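Local structure of Lmo2812 protein (Listeria monocytogenes EGD-e, 5ZQA) at residues L150-S153 against S154-F158; L209-N213 against D214-S218. The protein is a penicillin-binding protein of the S11 peptidase family that probably acts as a D-Ala-D-Ala carboxypeptidase in building and trimming the peptidoglycan cell wall. All blocks are in the same frame, centred on the assembly; numbering follows the deposited sequence.

Coming from the N terminus, the chain meets contact 1 where helix 139-150 ends: residues 150-153 lead out of the helix and turn back on themselves through 154-158, at the start of the loop that runs to strand 172-173. This turn links the end of that helix to helix 175-188. Contact 2 comes later, with no nesting or crossing. There the chain leaves the short strand 208-210 and bends through 214-218 on its way to strand 222-230, touching helix 258-272. The two turns lie on opposite sides of the chain's centre, their own centres about 28 Å apart and their nearest atoms about 16 Å apart.

Contact 1 of 2, residues L150-S153 against S154-F158; sequences LGMS and SKTTF
Met152 lays its terminal methyl against the side chain of Thr156, four residues on. CE of Met152 lies 3.6 Å from OG1 and 3.7 Å from CG2 of Thr156, so it touches both branches of the threonine. The methionine chain runs straight through chi2 and then bends at the sulfur (chi3 73°), which brings CE round toward the threonine. From there CE of Met152 comes obliquely to the ring of Phe158, in a looser apolar contact 4.4 Å from CZ of Phe158.

Beyond the methionine, the backbone folds back through a type I beta turn from Ser153 to Thr156, and Ser153 holds it with two of its oxygens. Its OG accepts the N-H of Lys155, N to OG 3.1 Å, an ST turn with a fairly straight bond (161° at the hydrogen). Thr156 N reaches Ser153 O at 3.3 Å, closing the turn from above the carbonyl plane, 53° out of it. Ser153 OG also lies 3.5 Å from CB of Lys155, whose extended chain leads off to the backbone oxygen of Asp55.

Asp177 ties the turn down: one carboxylate oxygen, OD2, is hydrogen-bonded to the hydroxyls of both Ser153 and Thr156. A Schellman motif with positive phi at Gly151 ends helix 139-150 just before the turn. Met152 and Phe158 then sit between that helix, through Ala147, and helix 175-188, through Leu181, while Thr157 pairs by its backbone with Val172 of strand 172-173.

Contact 2 of 2, residues L209-N213 against D214-S218; sequences LESTN and DLLGS
Asn213 reaches Leu216 with CB first, which lies 4.0 Å from the leucine CD1. One step out, CG of Asn213 is 3.7 Å from CG of Leu216, and at the tip the amide divides its work. OD1 of Asn213 accepts the backbone N-H of Leu215, N to OD1 3.0 Å, in a somewhat bent bond (148° at the hydrogen) whose donor is tilted 29° from the carbonyl plane. The other branch, ND2 of Asn213, rests 3.6 Å from CG of Leu216, and the two side chains cross at about a right angle. With CG opposite the backbone N (chi1 -177°) and beside the carbonyl carbon, the amide lies over the following residues, where OD1 meets the N-H of Leu215.

Ser211 fixes the asparagine backbone: its OG takes the N-H of Asn213, N to OG 2.9 Å. Ser211 OG also touches CD1 of Leu216 at 3.8 Å. On the Asp214 side, the oxygen of a water donates to Thr212 O at 2.6 Å and, weakly, to Asp214 OD2.

Leu215 and Asn213 lean on Phe262 of helix 258-272 and on Leu222, while Thr212 OG1 bonds to Thr227. An ST turn at Ser211, an Asx turn at Asn213 and the type I beta turn from Asn213 to Leu216 thus carry the chain from strand 208-210 toward strand 222-230, which holds the predicted substrate-binding Lys226.

Contact 1 of 2, residues L150-S153 against S154-F158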
ATOM      1  N   LEU A 150     -13.063  -4.289  -9.486  1.00 18.42           N
ATOM      2  CA  LEU A 150     -13.382  -3.541  -8.276  1.00 20.12           C
ATOM      3  C   LEU A 150     -13.991  -2.174  -8.537  1.00 19.83           C
ATOM      4  O   LEU A 150     -14.529  -1.554  -7.622  1.00 26.23           O
ATOM      5  CB  LEU A 150     -12.132  -3.360  -7.428  1.00 21.45           C
ATOM      6  CG  LEU A 150     -11.666  -4.637  -6.750  1.00 18.38           C
ATOM      7  CD1 LEU A 150     -10.547  -4.311  -5.762  1.00 29.25           C
ATOM      8  CD2 LEU A 150     -12.834  -5.349  -6.076  1.00 32.71           C
ATOM      9  N   GLY A 151     -13.880  -1.702  -9.773  1.00 17.24           N
ATOM     10  CA  GLY A 151     -14.469  -0.430 -10.155  1.00 18.68           C
ATOM     11  C   GLY A 151     -13.502   0.734 -10.279  1.00 17.29           C
ATOM     12  O   GLY A 151     -13.937   1.887 -10.373  1.00 18.09           O
ATOM     13  N   MET A 152     -12.196   0.461 -10.282  1.00 16.10           N
ATOM     14  CA  MET A 152     -11.221   1.536 -10.433  1.00 13.49           C
ATOM     15  C   MET A 152     -11.264   2.087 -11.861  1.00 15.75           C
ATOM     16  O   MET A 152     -11.695   1.401 -12.790  1.00 18.31           O
ATOM     17  CB  MET A 152      -9.813   1.060 -10.078  1.00 16.40           C
ATOM     18  CG  MET A 152      -9.686   0.552  -8.651  1.00 17.51           C
ATOM     19  SD  MET A 152      -8.028  -0.068  -8.272  1.00 19.91           S
ATOM     20  CE  MET A 152      -7.081   1.439  -8.156  1.00 16.35           C
ATOM     21  N   SER A 153     -10.813   3.323 -12.033  1.00 14.82           N
ATOM     22  CA  SER A 153     -10.946   3.997 -13.322  1.00 13.34           C
ATOM     23  C   SER A 153      -9.846   3.605 -14.306  1.00 13.65           C
ATOM     24  O   SER A 153      -8.869   2.929 -13.955  1.00 14.48           O
ATOM     25  CB  SER A 153     -10.944   5.520 -13.143  1.00 14.57           C
ATOM     26  OG  SER A 153      -9.614   6.011 -13.078  1.00 14.10           O
ATOM     27  N   SER A 154     -10.002   4.059 -15.543  1.00 14.32           N
ATOM     28  CA  SER A 154      -9.011   3.798 -16.573  1.00 13.55           C
ATOM     29  C   SER A 154      -7.705   4.560 -16.357  1.00 13.82           C
ATOM     30  O   SER A 154      -6.745   4.367 -17.103  1.00 16.81           O
ATOM     31  CB  SER A 154      -9.579   4.151 -17.946  1.00 18.19           C
ATOM     32  OG  SER A 154      -9.842   5.540 -18.019  1.00 20.82           O
ATOM     33  N   LYS A 155      -7.644   5.409 -15.332  1.00 11.97           N
ATOM     34  CA  LYS A 155      -6.410   6.131 -15.059  1.00 12.32           C
ATOM     35  C   LYS A 155      -5.404   5.299 -14.269  1.00 12.10           C
ATOM     36  O   LYS A 155      -4.240   5.690 -14.140  1.00 13.16           O
ATOM     37  CB  LYS A 155      -6.696   7.432 -14.310  1.00 14.91           C
ATOM     38  CG  LYS A 155      -7.398   8.451 -15.176  1.00 16.42           C
ATOM     39  CD  LYS A 155      -7.674   9.736 -14.421  1.00 21.69           C
ATOM     40  CE  LYS A 155      -8.398  10.733 -15.315  1.00 24.12           C
ATOM     41  NZ  LYS A 155      -8.602  12.047 -14.637  1.00 27.82           N
ATOM     42  N   THR A 156      -5.854   4.176 -13.719  1.00 10.72           N
ATOM     43  CA  THR A 156      -4.956   3.286 -12.971  1.00 10.79           C
ATOM     44  C   THR A 156      -4.364   2.187 -13.848  1.00 11.41           C
ATOM     45  O   THR A 156      -5.092   1.530 -14.579  1.00 13.45           O
ATOM     46  CB  THR A 156      -5.688   2.621 -11.793  1.00 11.72           C
ATOM     47  OG1 THR A 156      -6.047   3.630 -10.844  1.00 12.83           O
ATOM     48  CG2 THR A 156      -4.796   1.570 -11.094  1.00 13.34           C
ATOM     49  N   THR A 157      -3.045   2.014 -13.784  1.00 10.79           N
ATOM     50  CA  THR A 157      -2.384   0.841 -14.362  1.00 10.39           C
ATOM     51  C   THR A 157      -1.259   0.362 -13.454  1.00  9.96           C
ATOM     52  O   THR A 157      -0.399   1.143 -13.035  1.00 10.49           O
ATOM     53  CB  THR A 157      -1.801   1.108 -15.773  1.00 14.72           C
ATOM     54  OG1 THR A 157      -1.047   2.317 -15.758  1.00 19.70           O
ATOM     55  CG2 THR A 157      -2.896   1.225 -16.819  1.00 16.84           C
ATOM     56  N   PHE A 158      -1.298  -0.927 -13.139  1.00 10.51           N
ATOM     57  CA  PHE A 158      -0.234  -1.604 -12.403  1.00  9.81           C
ATOM     58  C   PHE A 158       0.727  -2.259 -13.382  1.00 10.04           C
ATOM     59  O   PHE A 158       0.307  -2.744 -14.434  1.00 11.92           O
ATOM     60  CB  PHE A 158      -0.819  -2.655 -11.454  1.00  9.41           C
ATOM     61  CG  PHE A 158      -1.750  -2.086 -10.422  1.00  9.68           C
ATOM     62  CD1 PHE A 158      -1.250  -1.409  -9.323  1.00 10.07           C
ATOM     63  CD2 PHE A 158      -3.126  -2.242 -10.544  1.00  9.89           C
ATOM     64  CE1 PHE A 158      -2.091  -0.878  -8.365  1.00 10.39           C
ATOM     65  CE2 PHE A 158      -3.982  -1.708  -9.585  1.00 10.55           C
ATOM     66  CZ  PHE A 158      -3.459  -1.023  -8.494  1.00  9.44           C
TER

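Contact 2 of 2, residues L209-N213 against D214-S218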
ATOM      1  N   LEU A 209      10.664  -7.330  11.705  1.00 13.23           N
ATOM      2  CA  LEU A 209      10.584  -6.338  10.642  1.00 14.93           C
ATOM      3  C   LEU A 209       9.990  -5.039  11.170  1.00 15.54           C
ATOM      4  O   LEU A 209       9.054  -5.065  11.955  1.00 17.43           O
ATOM      5  CB  LEU A 209       9.750  -6.877   9.483  1.00 18.03           C
ATOM      6  CG  LEU A 209      10.253  -8.220   8.943  1.00 18.06           C
ATOM      7  CD1 LEU A 209       9.559  -8.577   7.663  1.00 21.93           C
ATOM      8  CD2 LEU A 209      11.767  -8.225   8.734  1.00 23.76           C
ATOM      9  N   GLU A 210      10.536  -3.907  10.733  1.00 14.65           N
ATOM     10  CA  GLU A 210      10.092  -2.606  11.222  1.00 13.78           C
ATOM     11  C   GLU A 210       9.173  -1.915  10.230  1.00 13.38           C
ATOM     12  O   GLU A 210       9.493  -1.815   9.048  1.00 14.26           O
ATOM     13  CB  GLU A 210      11.290  -1.705  11.508  1.00 19.39           C
ATOM     14  CG  GLU A 210      12.088  -2.101  12.731  1.00 32.04           C
ATOM     15  CD  GLU A 210      11.554  -1.501  14.016  1.00 37.29           C
ATOM     16  OE1 GLU A 210      10.338  -1.216  14.090  1.00 41.17           O
ATOM     17  OE2 GLU A 210      12.360  -1.292  14.948  1.00 42.08           O
ATOM     18  N   SER A 211       8.043  -1.426  10.723  1.00 10.01           N
ATOM     19  CA  SER A 211       7.106  -0.704   9.868  1.00 11.96           C
ATOM     20  C   SER A 211       7.669   0.607   9.348  1.00 12.53           C
ATOM     21  O   SER A 211       8.344   1.343  10.070  1.00 13.46           O
ATOM     22  CB  SER A 211       5.811  -0.417  10.611  1.00 11.73           C
ATOM     23  OG  SER A 211       4.896   0.230   9.738  1.00 12.25           O
ATOM     24  N   THR A 212       7.365   0.895   8.091  1.00 11.16           N
ATOM     25  CA  THR A 212       7.657   2.192   7.498  1.00 10.27           C
ATOM     26  C   THR A 212       6.625   3.258   7.892  1.00 11.55           C
ATOM     27  O   THR A 212       6.812   4.447   7.601  1.00 13.68           O
ATOM     28  CB  THR A 212       7.701   2.104   5.963  1.00 11.82           C
ATOM     29  OG1 THR A 212       6.434   1.630   5.487  1.00 12.60           O
ATOM     30  CG2 THR A 212       8.811   1.154   5.488  1.00 13.14           C
ATOM     31  N   ASN A 213       5.538   2.844   8.542  1.00 11.58           N
ATOM     32  CA  ASN A 213       4.493   3.786   8.953  1.00 13.69           C
ATOM     33  C   ASN A 213       4.841   4.446  10.278  1.00 12.33           C
ATOM     34  O   ASN A 213       4.560   3.899  11.348  1.00 15.62           O
ATOM     35  CB  ASN A 213       3.140   3.072   9.056  1.00 11.61           C
ATOM     36  CG  ASN A 213       1.997   4.016   9.413  1.00 13.01           C
ATOM     37  OD1 ASN A 213       2.207   5.182   9.774  1.00 12.02           O
ATOM     38  ND2 ASN A 213       0.774   3.507   9.320  1.00 10.95           N
ATOM     39  N   ASP A 214       5.421   5.637  10.203  1.00 13.97           N
ATOM     40  CA  ASP A 214       5.887   6.333  11.403  1.00 13.73           C
ATOM     41  C   ASP A 214       4.765   6.929  12.254  1.00 17.71           C
ATOM     42  O   ASP A 214       5.026   7.414  13.351  1.00 18.83           O
ATOM     43  CB  ASP A 214       6.867   7.445  11.022  1.00 17.88           C
ATOM     44  CG  ASP A 214       8.184   6.910  10.480  1.00 25.59           C
ATOM     45  OD1 ASP A 214       8.505   5.728  10.731  1.00 29.18           O
ATOM     46  OD2 ASP A 214       8.907   7.678   9.813  1.00 32.22           O
ATOM     47  N   LEU A 215       3.528   6.916  11.766  1.00 14.57           N
ATOM     48  CA  LEU A 215       2.431   7.528  12.520  1.00 12.98           C
ATOM     49  C   LEU A 215       1.695   6.559  13.436  1.00 15.74           C
ATOM     50  O   LEU A 215       0.785   6.961  14.159  1.00 15.80           O
ATOM     51  CB  LEU A 215       1.420   8.177  11.570  1.00 13.96           C
ATOM     52  CG  LEU A 215       1.868   9.471  10.895  1.00 13.79           C
ATOM     53  CD1 LEU A 215       0.790   9.909   9.896  1.00 15.01           C
ATOM     54  CD2 LEU A 215       2.107  10.564  11.928  1.00 16.29           C
ATOM     55  N   LEU A 216       2.060   5.282  13.393  1.00 12.76           N
ATOM     56  CA  LEU A 216       1.462   4.326  14.310  1.00 15.99           C
ATOM     57  C   LEU A 216       1.795   4.727  15.744  1.00 18.41           C
ATOM     58  O   LEU A 216       2.961   4.913  16.084  1.00 19.99           O
ATOM     59  CB  LEU A 216       1.952   2.904  14.014  1.00 13.63           C
ATOM     60  CG  LEU A 216       1.513   2.334  12.665  1.00 12.68           C
ATOM     61  CD1 LEU A 216       2.271   1.032  12.390  1.00 13.47           C
ATOM     62  CD2 LEU A 216       0.002   2.101  12.612  1.00 13.48           C
ATOM     63  N   GLY A 217       0.760   4.880  16.568  1.00 16.71           N
ATOM     64  CA  GLY A 217       0.939   5.305  17.948  1.00 18.96           C
ATOM     65  C   GLY A 217       1.019   6.813  18.126  1.00 23.62           C
ATOM     66  O   GLY A 217       1.122   7.302  19.256  1.00 21.40           O
ATOM     67  N   SER A 218       0.975   7.554  17.019  1.00 18.82           N
ATOM     68  CA  SER A 218       1.037   9.018  17.062  1.00 16.03           C
ATOM     69  C   SER A 218      -0.297   9.687  16.749  1.00 18.00           C
ATOM     70  O   SER A 218      -0.564  10.809  17.180  1.00 19.27           O
ATOM     71  CB  SER A 218       2.093   9.524  16.087  1.00 17.55           C
ATOM     72  OG  SER A 218       3.385   9.143  16.522  1.00 30.95           O
TER
HETATM   73  O   HOH W   1       8.951   5.785   7.015  1.00 26.75           O